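Local coordinates for lumazine protein (Photobacterium kishitanii, PDB 3A35), which probably acts as an antenna for bacterial luciferase, shifting its light to shorter wavelengths, and here holds riboflavin in place of its lumazine chromophore, at residues A[51-54]-A[59-62]; A[65-68]-A[72-75]; A[147-150]-A[155-158]; A[111-116]-A[159-164]; A[43-48]-A[166-171]. All coordinates share one frame; numbering follows the deposited sequence.

Interaction 1 (A[51-54]-A[59-62]); sequences VVRI and VYFD. With RBF (riboflavin), chain C.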
# COMPACT_ATOMS: atom_id res chain seq x y z
N VAL A 51 7.73 0.22 -13.55
CA VAL A 51 7.62 -1.07 -14.27
C VAL A 51 8.89 -1.35 -15.08
O VAL A 51 9.29 -0.44 -15.87
CB VAL A 51 6.38 -1.01 -15.18
CG1 VAL A 51 6.29 -2.23 -16.08
CG2 VAL A 51 5.07 -0.79 -14.41
N VAL A 52 9.41 -2.55 -14.93
CA VAL A 52 10.63 -2.92 -15.66
C VAL A 52 10.26 -3.76 -16.89
O VAL A 52 11.04 -3.71 -17.85
CB VAL A 52 11.48 -3.80 -14.71
CG1 VAL A 52 12.40 -4.78 -15.50
CG2 VAL A 52 12.15 -2.88 -13.66
N ARG A 53 9.18 -4.53 -16.90
CA ARG A 53 8.94 -5.47 -18.02
C ARG A 53 7.46 -5.81 -17.90
O ARG A 53 6.95 -5.87 -16.75
CB ARG A 53 9.82 -6.69 -17.94
CG ARG A 53 9.41 -7.85 -18.75
CD ARG A 53 10.22 -9.00 -18.39
NE ARG A 53 9.71 -10.07 -19.19
CZ ARG A 53 9.63 -11.34 -18.82
NH1 ARG A 53 10.06 -11.75 -17.62
NH2 ARG A 53 9.19 -12.19 -19.77
N ILE A 54 6.78 -6.09 -18.96
CA ILE A 54 5.45 -6.69 -18.96
C ILE A 54 5.39 -7.88 -19.88
O ILE A 54 5.84 -7.80 -21.06
CB ILE A 54 4.44 -5.70 -19.33
CG1 ILE A 54 4.44 -4.50 -18.39
CG2 ILE A 54 3.10 -6.42 -19.37
CD1 ILE A 54 3.50 -3.36 -18.93
N VAL A 59 3.32 -8.01 -14.59
CA VAL A 59 4.05 -6.77 -14.60
C VAL A 59 5.13 -6.87 -13.58
O VAL A 59 4.92 -7.27 -12.43
CB VAL A 59 3.04 -5.65 -14.22
CG1 VAL A 59 3.77 -4.30 -14.21
CG2 VAL A 59 1.88 -5.55 -15.24
N TYR A 60 6.36 -6.55 -13.99
CA TYR A 60 7.52 -6.73 -13.16
C TYR A 60 8.12 -5.41 -12.61
O TYR A 60 8.15 -4.37 -13.31
CB TYR A 60 8.65 -7.40 -14.00
CG TYR A 60 8.32 -8.87 -14.37
CD1 TYR A 60 8.82 -9.90 -13.57
CD2 TYR A 60 7.58 -9.19 -15.51
CE1 TYR A 60 8.55 -11.28 -13.91
CE2 TYR A 60 7.36 -10.55 -15.86
CZ TYR A 60 7.88 -11.45 -15.04
OH TYR A 60 7.62 -12.84 -15.30
N PHE A 61 8.56 -5.51 -11.36
CA PHE A 61 9.18 -4.38 -10.67
C PHE A 61 10.41 -4.85 -9.99
O PHE A 61 10.45 -5.93 -9.40
CB PHE A 61 8.21 -3.81 -9.54
CG PHE A 61 6.88 -3.34 -10.05
CD1 PHE A 61 6.73 -1.99 -10.45
CD2 PHE A 61 5.83 -4.21 -10.15
CE1 PHE A 61 5.54 -1.54 -10.94
CE2 PHE A 61 4.55 -3.72 -10.67
CZ PHE A 61 4.44 -2.41 -11.03
N ASP A 62 11.46 -4.01 -9.96
CA ASP A 62 12.57 -4.23 -9.04
C ASP A 62 12.47 -3.44 -7.75
O ASP A 62 12.21 -2.16 -7.87
CB ASP A 62 13.87 -3.85 -9.80
CG ASP A 62 14.29 -4.83 -10.81
OD1 ASP A 62 14.10 -6.06 -10.58
OD2 ASP A 62 14.93 -4.52 -11.86
N1 RBF C . 12.07 2.16 -5.32
C2 RBF C . 12.33 0.90 -5.74
O2 RBF C . 12.78 0.03 -4.93
N3 RBF C . 12.07 0.45 -7.03
C4 RBF C . 11.50 1.32 -7.99
O4 RBF C . 11.29 0.87 -9.13
C4A RBF C . 11.32 2.65 -7.55
N5 RBF C . 10.85 3.59 -8.54
C5A RBF C . 10.65 4.90 -8.09
C6 RBF C . 10.32 5.83 -9.08
C7 RBF C . 10.15 7.17 -8.61
C7M RBF C . 9.84 8.21 -9.73
C8 RBF C . 10.27 7.54 -7.31
C8M RBF C . 10.02 8.94 -6.92
C9 RBF C . 10.59 6.56 -6.30
C9A RBF C . 10.87 5.26 -6.73
N10 RBF C . 11.30 4.27 -5.79
C10 RBF C . 11.58 3.01 -6.26
C1' RBF C . 11.62 4.58 -4.45
C2' RBF C . 10.61 4.16 -3.41
O2' RBF C . 9.30 4.73 -3.76
C3' RBF C . 10.96 4.64 -2.10
O3' RBF C . 12.34 4.03 -1.85
C4' RBF C . 10.12 4.04 -0.96
O4' RBF C . 8.80 4.63 -0.99
C5' RBF C . 10.73 4.31 0.42
O5' RBF C . 10.01 3.65 1.47
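Val51 sends one methyl to two partners on the facing strand: CG2 lies 3.6 Å from Phe61 CE1 and 3.7 Å from Val59 CG1. Val51 and Phe61 meet at a slant. At Val52 the backbone takes over, with Val52 N donating to Tyr60 O at 2.7 Å along an almost straight N-H line (177°). The CG2 branch of Val52 reaches Asp62 OD2 at 3.7 Å, a van der Waals contact between a methyl and a carboxylate oxygen; OD1 of the same group forms a salt bridge with Arg23.

Of residues 51-54, Arg53 is the most covered by the facing strand, and Tyr60 is its partner. With CG opposite the backbone N (chi1 163°) and the chain straight as far as NE, it runs alongside Tyr60 in the same direction. Its guanidinium then lies flat on the phenol ring, centres 4.6 Å apart and planes only 14° from parallel. Tyr60 OH, at the far end of the ring, is hydrogen-bonded to Lys14 NZ. In the backbone of the same pair, Tyr60 N donates to Arg53 O at 2.9 Å, and that same oxygen sits at the ring edge. Ile54 closes the row, its CG1 standing 4.2 Å from Val59 CG2.

Asp62 O accepts from N3 of riboflavin at 2.7 Å, which ties this strand to the chromophore pocket. The two segments form a beta hairpin in the first barrel. Strand 22-27 continues the sheet beyond 58-63, while Met42 and Val44 of strand 41-44 pack on Phe61 and Leu33 of helix 30-34 covers Ile54 and Val59.

Interaction 2 (A[65-68]-A[72-75]); sequences QAIN and FREL. With RBF (riboflavin), chain C.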
# COMPACT_ATOMS: atom_id res chain seq x y z
N GLN A 65 15.75 0.46 -4.06
CA GLN A 65 15.74 1.60 -3.17
C GLN A 65 14.78 1.48 -2.02
O GLN A 65 14.96 1.93 -0.93
CB GLN A 65 15.41 2.76 -4.04
CG GLN A 65 15.43 4.10 -3.29
CD GLN A 65 15.09 5.26 -4.24
OE1 GLN A 65 15.18 5.20 -5.48
NE2 GLN A 65 14.66 6.33 -3.59
N ALA A 66 13.61 0.79 -2.31
CA ALA A 66 12.60 0.66 -1.32
C ALA A 66 12.69 -0.53 -0.37
O ALA A 66 11.89 -0.70 0.54
CB ALA A 66 11.23 0.52 -2.06
N ILE A 67 13.79 -1.31 -0.55
CA ILE A 67 13.78 -2.69 0.09
C ILE A 67 13.86 -2.65 1.62
O ILE A 67 13.44 -3.61 2.29
CB ILE A 67 14.88 -3.51 -0.51
CG1 ILE A 67 14.59 -4.99 -0.22
CG2 ILE A 67 16.22 -3.16 0.15
CD1 ILE A 67 15.29 -5.91 -1.08
N ASN A 68 14.42 -1.59 2.19
CA ASN A 68 14.63 -1.51 3.65
C ASN A 68 13.56 -0.83 4.40
O ASN A 68 13.60 -0.76 5.67
CB ASN A 68 15.96 -0.75 3.92
CG ASN A 68 17.14 -1.50 3.37
OD1 ASN A 68 17.91 -0.99 2.59
ND2 ASN A 68 17.24 -2.76 3.80
N PHE A 72 7.95 -5.35 0.97
CA PHE A 72 8.17 -6.26 -0.17
C PHE A 72 9.13 -7.45 0.11
O PHE A 72 8.81 -8.57 -0.33
CB PHE A 72 8.73 -5.48 -1.32
CG PHE A 72 7.72 -4.55 -1.95
CD1 PHE A 72 6.71 -5.07 -2.73
CD2 PHE A 72 7.75 -3.20 -1.70
CE1 PHE A 72 5.78 -4.17 -3.33
CE2 PHE A 72 6.82 -2.32 -2.28
CZ PHE A 72 5.82 -2.81 -3.06
N ARG A 73 10.10 -7.21 0.97
CA ARG A 73 11.19 -8.19 1.18
C ARG A 73 10.57 -9.44 1.67
O ARG A 73 11.09 -10.57 1.28
CB ARG A 73 12.20 -7.55 2.15
CG ARG A 73 13.43 -8.46 2.56
CD ARG A 73 14.45 -7.70 3.33
NE ARG A 73 13.91 -6.72 4.30
CZ ARG A 73 14.55 -5.60 4.65
NH1 ARG A 73 15.72 -5.36 4.10
NH2 ARG A 73 14.05 -4.77 5.55
N GLU A 74 9.50 -9.32 2.47
CA GLU A 74 8.88 -10.52 3.12
C GLU A 74 7.64 -10.96 2.49
O GLU A 74 7.01 -11.86 3.01
CB GLU A 74 8.51 -10.20 4.54
CG GLU A 74 9.16 -10.98 5.60
CD GLU A 74 10.29 -10.22 6.08
OE1 GLU A 74 11.22 -10.12 5.23
OE2 GLU A 74 10.25 -9.75 7.27
N LEU A 75 7.22 -10.38 1.39
CA LEU A 75 6.03 -10.91 0.77
C LEU A 75 6.35 -12.25 0.05
O LEU A 75 7.48 -12.61 -0.22
CB LEU A 75 5.43 -9.86 -0.24
CG LEU A 75 5.02 -8.49 0.35
CD1 LEU A 75 4.50 -7.65 -0.83
CD2 LEU A 75 4.03 -8.69 1.36
N1 RBF C . 12.07 2.16 -5.32
C2 RBF C . 12.33 0.90 -5.74
O2 RBF C . 12.78 0.03 -4.93
N3 RBF C . 12.07 0.45 -7.03
C4 RBF C . 11.50 1.32 -7.99
O4 RBF C . 11.29 0.87 -9.13
C4A RBF C . 11.32 2.65 -7.55
N5 RBF C . 10.85 3.59 -8.54
C5A RBF C . 10.65 4.90 -8.09
C6 RBF C . 10.32 5.83 -9.08
C7 RBF C . 10.15 7.17 -8.61
C7M RBF C . 9.84 8.21 -9.73
C8 RBF C . 10.27 7.54 -7.31
C8M RBF C . 10.02 8.94 -6.92
C9 RBF C . 10.59 6.56 -6.30
C9A RBF C . 10.87 5.26 -6.73
N10 RBF C . 11.30 4.27 -5.79
C10 RBF C . 11.58 3.01 -6.26
C1' RBF C . 11.62 4.58 -4.45
C2' RBF C . 10.61 4.16 -3.41
O2' RBF C . 9.30 4.73 -3.76
C3' RBF C . 10.96 4.64 -2.10
O3' RBF C . 12.34 4.03 -1.85
C4' RBF C . 10.12 4.04 -0.96
O4' RBF C . 8.80 4.63 -0.99
C5' RBF C . 10.73 4.31 0.42
O5' RBF C . 10.01 3.65 1.47
O HOH W 1 11.08 -4.59 1.14
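Ile67 and Arg73 are joined chiefly through one water, which donates to Ile67 O at 2.8 Å and accepts from Arg73 N at 2.8 Å. This bridge between backbone atoms does not depend on how the arginine side chain is placed.

Direct contact is looser. In the conformer described here, one of two, Ile67 O stands 3.2 Å above the guanidinium plane of Arg73, over its centre, rather than in line with an N-H; no clear hydrogen bond follows. The chain leaves with CG opposite the backbone N (chi1 178°) and bends at chi3 (39°), which folds the flat group under that carbonyl. Being one of two copies, this pose is doubtful. The apolar part is slight, with Ile67 CG1 at 4.2 Å from Arg73 CB.

The first segment supplies part of the riboflavin site. Ala66 N donates to its O2 at 2.9 Å, and Ala66 CB packs 3.3 Å from the same oxygen. The extended Gln65 lies along the start of the ribityl chain, its CG at 3.4 Å from O3′ and its CD at 3.5 Å from C1′.

Both segments belong to the connection between strands 58-63 and 80-84. Ala66 and Phe72 pack on Cys47 of strand 47-55, Phe72 also reaches Leu49, and Arg73 O accepts from Gln22 of strand 22-27, so the loop is held against the first barrel.

Interaction 3 (A[147-150]-A[155-158]); sequences IEEI and IFIN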
# COMPACT_ATOMS: atom_id res chain seq x y z
N ILE A 147 -7.17 9.33 10.15
CA ILE A 147 -6.92 8.65 11.44
C ILE A 147 -8.15 8.88 12.32
O ILE A 147 -8.73 10.02 12.32
CB ILE A 147 -5.65 9.14 12.07
CG1 ILE A 147 -4.48 8.82 11.09
CG2 ILE A 147 -5.51 8.59 13.49
CD1 ILE A 147 -3.16 9.42 11.59
N GLU A 148 -8.65 7.87 13.06
CA GLU A 148 -9.77 8.03 13.96
C GLU A 148 -9.31 8.51 15.32
O GLU A 148 -9.88 9.44 15.92
CB GLU A 148 -10.50 6.71 14.08
CG GLU A 148 -11.82 6.96 14.54
CD GLU A 148 -12.73 7.62 13.46
OE1 GLU A 148 -12.50 7.67 12.23
OE2 GLU A 148 -13.77 8.12 13.88
N GLU A 149 -8.36 7.79 15.90
CA GLU A 149 -7.80 8.04 17.20
C GLU A 149 -6.36 7.50 17.32
O GLU A 149 -5.98 6.57 16.54
CB GLU A 149 -8.67 7.32 18.22
CG GLU A 149 -10.15 7.68 18.37
CD GLU A 149 -10.94 6.53 19.16
OE1 GLU A 149 -10.29 5.82 20.00
OE2 GLU A 149 -12.19 6.32 18.89
N ILE A 150 -5.52 8.08 18.18
CA ILE A 150 -4.21 7.56 18.49
C ILE A 150 -4.16 7.33 19.99
O ILE A 150 -4.50 8.24 20.76
CB ILE A 150 -3.13 8.49 18.01
CG1 ILE A 150 -3.30 8.74 16.51
CG2 ILE A 150 -1.70 7.93 18.39
CD1 ILE A 150 -2.35 9.78 15.83
N ILE A 155 -2.43 3.47 16.21
CA ILE A 155 -3.35 4.32 15.44
C ILE A 155 -4.59 3.52 15.04
O ILE A 155 -4.46 2.36 14.59
CB ILE A 155 -2.65 4.99 14.21
CG1 ILE A 155 -2.16 4.00 13.20
CG2 ILE A 155 -1.55 5.90 14.67
CD1 ILE A 155 -2.01 4.64 11.85
N PHE A 156 -5.79 4.05 15.20
CA PHE A 156 -7.02 3.44 14.89
C PHE A 156 -7.58 4.09 13.66
O PHE A 156 -7.83 5.31 13.60
CB PHE A 156 -7.95 3.51 16.10
CG PHE A 156 -9.35 3.29 15.83
CD1 PHE A 156 -9.81 2.33 14.91
CD2 PHE A 156 -10.31 3.97 16.60
CE1 PHE A 156 -11.17 2.08 14.67
CE2 PHE A 156 -11.66 3.77 16.37
CZ PHE A 156 -12.13 2.80 15.43
N ILE A 157 -7.77 3.33 12.60
CA ILE A 157 -8.39 3.76 11.39
C ILE A 157 -9.67 3.01 11.16
O ILE A 157 -9.74 1.81 11.24
CB ILE A 157 -7.48 3.55 10.15
CG1 ILE A 157 -6.17 4.28 10.42
CG2 ILE A 157 -8.15 4.27 8.89
CD1 ILE A 157 -5.02 3.67 9.80
N ASN A 158 -10.76 3.77 10.91
CA ASN A 158 -12.06 3.13 10.85
C ASN A 158 -12.52 3.27 9.39
O ASN A 158 -12.96 4.36 8.92
CB ASN A 158 -12.99 3.90 11.83
CG ASN A 158 -14.35 3.36 11.83
OD1 ASN A 158 -14.74 2.61 11.00
ND2 ASN A 158 -15.13 3.79 12.85
O HOH W 2 -10.73 6.60 10.42
O HOH W 3 -14.08 6.93 10.30
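Phe156 O accepts from the backbone N of two consecutive glutamates, Glu148 N at 2.7 Å and, more weakly, Glu149 N at 3.4 Å. In return Phe156 N donates to Glu149 O at 2.9 Å, nearly straight (172°). The Glu148 chain bends at chi2 (71°), carrying OE1 to the Asn158 side, where one water accepts from Asn158 N and probably donates to Glu148 OE1. A second is within hydrogen-bonding distance of OE1 and Asn158 O but may not donate to both.

Two residues facing one define a classic beta bulge, set in the hairpin of strands 143-151 and 154-160 in the second barrel. It gives Phe156 cover from two directions. Glu148 comes over one face, with CB 4.0 Å from the ring centroid in a CH-pi contact, displaced toward the rim. Glu149 stands at the edge, its carboxylate turned almost perpendicular to the ring (88°) and OE2 3.6 Å from Phe156 CE2. Tyr121 also stacks on Phe156.

The other surface of the hairpin is aliphatic. Ile150 and Ile155 run side by side, CG1 of the former 3.8 Å from CG2 of the latter, and Ile138 of strand 137-140 packs against Ile147, Ile155 and Ile157.

Interaction 4 (A[111-116]-A[159-164]); sequences ITEEED and YPKNLS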
# COMPACT_ATOMS: atom_id res chain seq x y z
N ILE A 111 -7.78 -6.21 14.40
CA ILE A 111 -8.81 -5.86 13.41
C ILE A 111 -10.14 -6.24 14.04
O ILE A 111 -10.30 -7.34 14.63
CB ILE A 111 -8.72 -6.80 12.17
CG1 ILE A 111 -7.30 -6.77 11.63
CG2 ILE A 111 -9.79 -6.49 11.11
CD1 ILE A 111 -7.05 -5.42 11.09
N THR A 112 -11.14 -5.43 13.83
CA THR A 112 -12.48 -5.86 14.17
C THR A 112 -13.37 -5.44 13.04
O THR A 112 -13.28 -4.31 12.53
CB THR A 112 -12.90 -5.33 15.54
OG1 THR A 112 -13.29 -3.97 15.45
CG2 THR A 112 -11.75 -5.48 16.60
N GLU A 113 -14.18 -6.38 12.56
CA GLU A 113 -15.23 -6.05 11.61
C GLU A 113 -16.57 -5.90 12.30
O GLU A 113 -17.11 -6.92 12.74
CB GLU A 113 -15.35 -7.18 10.61
CG GLU A 113 -14.10 -7.40 9.83
CD GLU A 113 -13.83 -8.89 9.65
OE1 GLU A 113 -14.74 -9.59 9.14
OE2 GLU A 113 -12.72 -9.36 10.02
N GLU A 114 -17.08 -4.67 12.45
CA GLU A 114 -18.45 -4.41 13.00
C GLU A 114 -19.19 -3.25 12.41
O GLU A 114 -18.60 -2.21 12.09
CB GLU A 114 -18.45 -4.13 14.49
CG GLU A 114 -17.17 -4.35 15.23
CD GLU A 114 -17.24 -3.69 16.58
OE1 GLU A 114 -17.20 -2.41 16.64
OE2 GLU A 114 -17.36 -4.44 17.56
N GLU A 115 -20.52 -3.37 12.33
CA GLU A 115 -21.38 -2.21 12.05
C GLU A 115 -21.04 -1.59 10.71
O GLU A 115 -21.05 -0.34 10.59
CB GLU A 115 -21.22 -1.13 13.13
CG GLU A 115 -21.85 -1.48 14.50
CD GLU A 115 -23.38 -1.30 14.48
OE1 GLU A 115 -23.90 -0.89 13.41
OE2 GLU A 115 -24.04 -1.56 15.53
N ASP A 116 -20.71 -2.45 9.72
CA ASP A 116 -20.35 -2.01 8.34
C ASP A 116 -18.99 -1.29 8.22
O ASP A 116 -18.78 -0.56 7.24
CB ASP A 116 -21.39 -1.06 7.72
CG ASP A 116 -22.73 -1.75 7.48
OD1 ASP A 116 -22.78 -2.60 6.54
OD2 ASP A 116 -23.70 -1.46 8.24
N TYR A 159 -12.31 2.18 8.66
CA TYR A 159 -12.60 2.14 7.24
C TYR A 159 -14.03 1.70 6.94
O TYR A 159 -14.53 0.85 7.68
CB TYR A 159 -11.68 1.13 6.54
CG TYR A 159 -10.19 1.47 6.57
CD1 TYR A 159 -9.67 2.48 5.69
CD2 TYR A 159 -9.37 0.79 7.42
CE1 TYR A 159 -8.30 2.75 5.70
CE2 TYR A 159 -7.96 1.01 7.43
CZ TYR A 159 -7.49 2.02 6.59
OH TYR A 159 -6.10 2.21 6.73
N PRO A 160 -14.62 2.15 5.84
CA PRO A 160 -15.88 1.53 5.44
C PRO A 160 -15.55 0.09 5.05
O PRO A 160 -14.57 -0.15 4.33
CB PRO A 160 -16.27 2.29 4.19
CG PRO A 160 -15.05 3.17 3.72
CD PRO A 160 -14.07 3.13 4.85
N LYS A 161 -16.42 -0.88 5.42
CA LYS A 161 -16.12 -2.32 5.20
C LYS A 161 -15.92 -2.71 3.70
O LYS A 161 -15.23 -3.66 3.43
CB LYS A 161 -17.13 -3.30 5.91
CG LYS A 161 -17.01 -4.78 5.40
CD LYS A 161 -17.32 -5.89 6.38
CE LYS A 161 -16.08 -6.31 7.23
NZ LYS A 161 -14.88 -6.92 6.52
N ASN A 162 -16.47 -1.97 2.76
CA ASN A 162 -16.29 -2.41 1.39
C ASN A 162 -14.87 -2.23 0.88
O ASN A 162 -14.59 -2.74 -0.15
CB ASN A 162 -17.17 -1.55 0.48
CG ASN A 162 -17.24 -0.18 0.98
OD1 ASN A 162 -16.33 0.58 0.71
ND2 ASN A 162 -18.29 0.14 1.82
N LEU A 163 -14.05 -1.43 1.57
CA LEU A 163 -12.59 -1.47 1.27
C LEU A 163 -11.93 -2.79 1.70
O LEU A 163 -10.74 -3.07 1.36
CB LEU A 163 -11.86 -0.30 1.95
CG LEU A 163 -12.20 1.09 1.43
CD1 LEU A 163 -11.30 1.99 2.31
CD2 LEU A 163 -11.86 1.26 -0.00
N SER A 164 -12.67 -3.61 2.45
CA SER A 164 -12.25 -4.97 2.71
C SER A 164 -12.22 -5.70 1.40
O SER A 164 -11.53 -6.73 1.30
CB SER A 164 -13.28 -5.68 3.60
OG SER A 164 -12.78 -5.78 4.92
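Lys161 lays the end of its chain against the aliphatic part of Glu113, with Lys161 CE 3.4 Å from Glu113 CG and 3.6 Å from Glu113 CB. The overlap is methylene on methylene, the two chains passing at a slant. The charges are less closely matched: Lys161 NZ lies 3.7 Å from Glu113 OE1, a long salt bridge. The ammonium is better placed toward its own segment, donating to Ser164 OG at 2.9 Å. Bends at chi2, chi3 and chi4 (the third torsion is -87°) curl the lysine back so that NZ can serve both partners.

A second tie is made by the backbone. Lys161 N donates to Asp116 O at 3.0 Å, reaching it from 43° outside the carbonyl plane rather than along a lone pair, and Lys161 CB packs 3.5 Å from that oxygen. Glu115 and Asp116 both have positive phi, consistent with a type I′ turn joining strands 104-114 and 117-123.

On the other side Pro160 to Leu163 form a type I beta turn, leading from strand 154-160 into the short, weakly bonded helix 163-166. The contact therefore couples a hairpin turn to a strand exit at the surface of the second barrel, one of the two six-stranded antiparallel barrels of the lumazine-binding fold.

Interaction 5 (A[43-48]-A[166-171]); sequences LVNGCS and TTNLGT. With RBF (riboflavin), chain C.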
# COMPACT_ATOMS: atom_id res chain seq x y z
N LEU A 43 1.79 3.25 -7.88
CA LEU A 43 1.85 2.73 -6.48
C LEU A 43 1.48 1.27 -6.36
O LEU A 43 0.43 0.82 -6.82
CB LEU A 43 0.90 3.52 -5.56
CG LEU A 43 1.17 5.02 -5.56
CD1 LEU A 43 0.28 5.61 -4.43
CD2 LEU A 43 2.63 5.40 -5.28
N VAL A 44 2.38 0.55 -5.70
CA VAL A 44 2.12 -0.86 -5.38
C VAL A 44 2.19 -0.95 -3.85
O VAL A 44 3.21 -0.59 -3.22
CB VAL A 44 3.24 -1.75 -5.98
CG1 VAL A 44 2.89 -3.24 -5.55
CG2 VAL A 44 3.24 -1.63 -7.46
N ASN A 45 1.05 -1.29 -3.23
CA ASN A 45 0.99 -1.14 -1.79
C ASN A 45 1.46 0.19 -1.29
O ASN A 45 2.06 0.38 -0.20
CB ASN A 45 1.73 -2.20 -1.00
CG ASN A 45 1.03 -3.56 -0.99
OD1 ASN A 45 -0.17 -3.66 -1.17
ND2 ASN A 45 1.79 -4.62 -0.67
N GLY A 46 1.05 1.26 -2.03
CA GLY A 46 1.36 2.64 -1.61
C GLY A 46 2.76 3.05 -1.90
O GLY A 46 3.11 4.27 -1.67
N CYS A 47 3.61 2.19 -2.49
CA CYS A 47 5.01 2.57 -2.74
C CYS A 47 5.19 2.87 -4.24
O CYS A 47 4.84 2.06 -5.08
CB CYS A 47 5.85 1.36 -2.42
SG CYS A 47 7.66 1.65 -2.55
N SER A 48 5.84 4.02 -4.53
CA SER A 48 6.16 4.29 -5.91
C SER A 48 7.23 3.27 -6.40
O SER A 48 8.33 3.22 -5.86
CB SER A 48 6.72 5.70 -6.09
OG SER A 48 5.67 6.67 -6.00
N THR A 166 -12.23 -4.20 -2.03
CA THR A 166 -11.56 -3.65 -3.18
C THR A 166 -10.03 -3.40 -2.91
O THR A 166 -9.27 -2.97 -3.81
CB THR A 166 -12.31 -2.32 -3.57
OG1 THR A 166 -12.15 -1.26 -2.63
CG2 THR A 166 -13.84 -2.59 -3.59
N THR A 167 -9.57 -3.72 -1.70
CA THR A 167 -8.07 -3.57 -1.45
C THR A 167 -7.63 -4.73 -0.60
O THR A 167 -8.57 -5.46 -0.01
CB THR A 167 -7.85 -2.39 -0.59
OG1 THR A 167 -8.29 -2.63 0.79
CG2 THR A 167 -8.49 -1.10 -1.17
N ASN A 168 -6.36 -4.88 -0.31
CA ASN A 168 -5.93 -5.98 0.53
C ASN A 168 -6.13 -5.72 2.02
O ASN A 168 -5.67 -6.50 2.86
CB ASN A 168 -4.47 -6.32 0.24
CG ASN A 168 -3.48 -5.22 0.60
OD1 ASN A 168 -3.76 -4.26 1.32
ND2 ASN A 168 -2.27 -5.40 0.11
N LEU A 169 -6.82 -4.62 2.37
CA LEU A 169 -7.16 -4.38 3.80
C LEU A 169 -7.89 -5.57 4.40
O LEU A 169 -7.72 -5.85 5.60
CB LEU A 169 -7.89 -3.01 4.07
CG LEU A 169 -7.01 -1.80 3.81
CD1 LEU A 169 -7.92 -0.53 4.10
CD2 LEU A 169 -5.73 -1.73 4.68
N GLY A 170 -8.65 -6.30 3.59
CA GLY A 170 -9.41 -7.40 4.09
C GLY A 170 -8.58 -8.68 4.23
O GLY A 170 -9.14 -9.74 4.59
N THR A 171 -7.29 -8.65 3.92
CA THR A 171 -6.35 -9.82 4.14
C THR A 171 -5.56 -9.55 5.49
O THR A 171 -4.87 -10.45 6.01
CB THR A 171 -5.29 -9.94 2.99
OG1 THR A 171 -4.38 -8.80 3.02
CG2 THR A 171 -5.95 -10.06 1.68
N1 RBF C . 12.07 2.16 -5.32
C2 RBF C . 12.33 0.90 -5.74
O2 RBF C . 12.78 0.03 -4.93
N3 RBF C . 12.07 0.45 -7.03
C4 RBF C . 11.50 1.32 -7.99
O4 RBF C . 11.29 0.87 -9.13
C4A RBF C . 11.32 2.65 -7.55
N5 RBF C . 10.85 3.59 -8.54
C5A RBF C . 10.65 4.90 -8.09
C6 RBF C . 10.32 5.83 -9.08
C7 RBF C . 10.15 7.17 -8.61
C7M RBF C . 9.84 8.21 -9.73
C8 RBF C . 10.27 7.54 -7.31
C8M RBF C . 10.02 8.94 -6.92
C9 RBF C . 10.59 6.56 -6.30
C9A RBF C . 10.87 5.26 -6.73
N10 RBF C . 11.30 4.27 -5.79
C10 RBF C . 11.58 3.01 -6.26
C1' RBF C . 11.62 4.58 -4.45
C2' RBF C . 10.61 4.16 -3.41
O2' RBF C . 9.30 4.73 -3.76
C3' RBF C . 10.96 4.64 -2.10
O3' RBF C . 12.34 4.03 -1.85
C4' RBF C . 10.12 4.04 -0.96
O4' RBF C . 8.80 4.63 -0.99
C5' RBF C . 10.73 4.31 0.42
O5' RBF C . 10.01 3.65 1.47
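Asn45 meets Asn168 of the other repeat through the end of its side chain. CB itself stays well back, 5.2 Å from Asn168 ND2. With CG opposite the carbonyl carbon (chi1 -73°), the amide carbon comes to 3.9 Å from Asn168 ND2. OD1 makes the contact: it accepts from Asn168 ND2 at 3.0 Å, but the N-H points off the line (127°), so the bond is weak. The two amides are turned 47° against each other. ND2 of Asn45 has Leu75 CD1 at 4.1 Å.

Stronger partners hold both amides: Asn82 N donates to Asn45 OD1, and Asn168 ND2 donates to Lys80 O. Asn45 OD1 and Asn168 ND2, both buried, are thus satisfied from strand 80-84. Asn168 is further set by its own loop, where Asn168 O accepts from Thr171 OG1 at 2.6 Å and also from Thr171 N; Thr167 OG1 makes an ST turn by accepting from Leu169 N.

Val44 to Cys47 form a type I′ turn, and just beyond it Ser48 O accepts from O2′ of riboflavin at 2.8 Å. An asparagine-rich seam between two similar barrels, beside the pocket of the first, places this contact at the junction of the paired lumazine-binding repeats.

From the N terminus, the first half of interaction 5 (43-48) spans the turn from strand 41-44 into strand 47-55. Interaction 1 then closes a short hairpin on the first barrel, and interaction 2 follows in series in the connection after strand 58-63; with 43-48 they touch riboflavin. In the second barrel, interaction 4 opens at 111-116 and encloses the hairpin of interaction 3 before closing at 159-164. Segment 166-171 completes interaction 5, within whose loop all the others nest, joining the first barrel to the loop before strand 177-182 of the second. None cross. Interaction 5 touches 1, 2 and 4, for example through Tyr159 and Leu169, whereas the centres of 1 and 3 are about 34 Å apart.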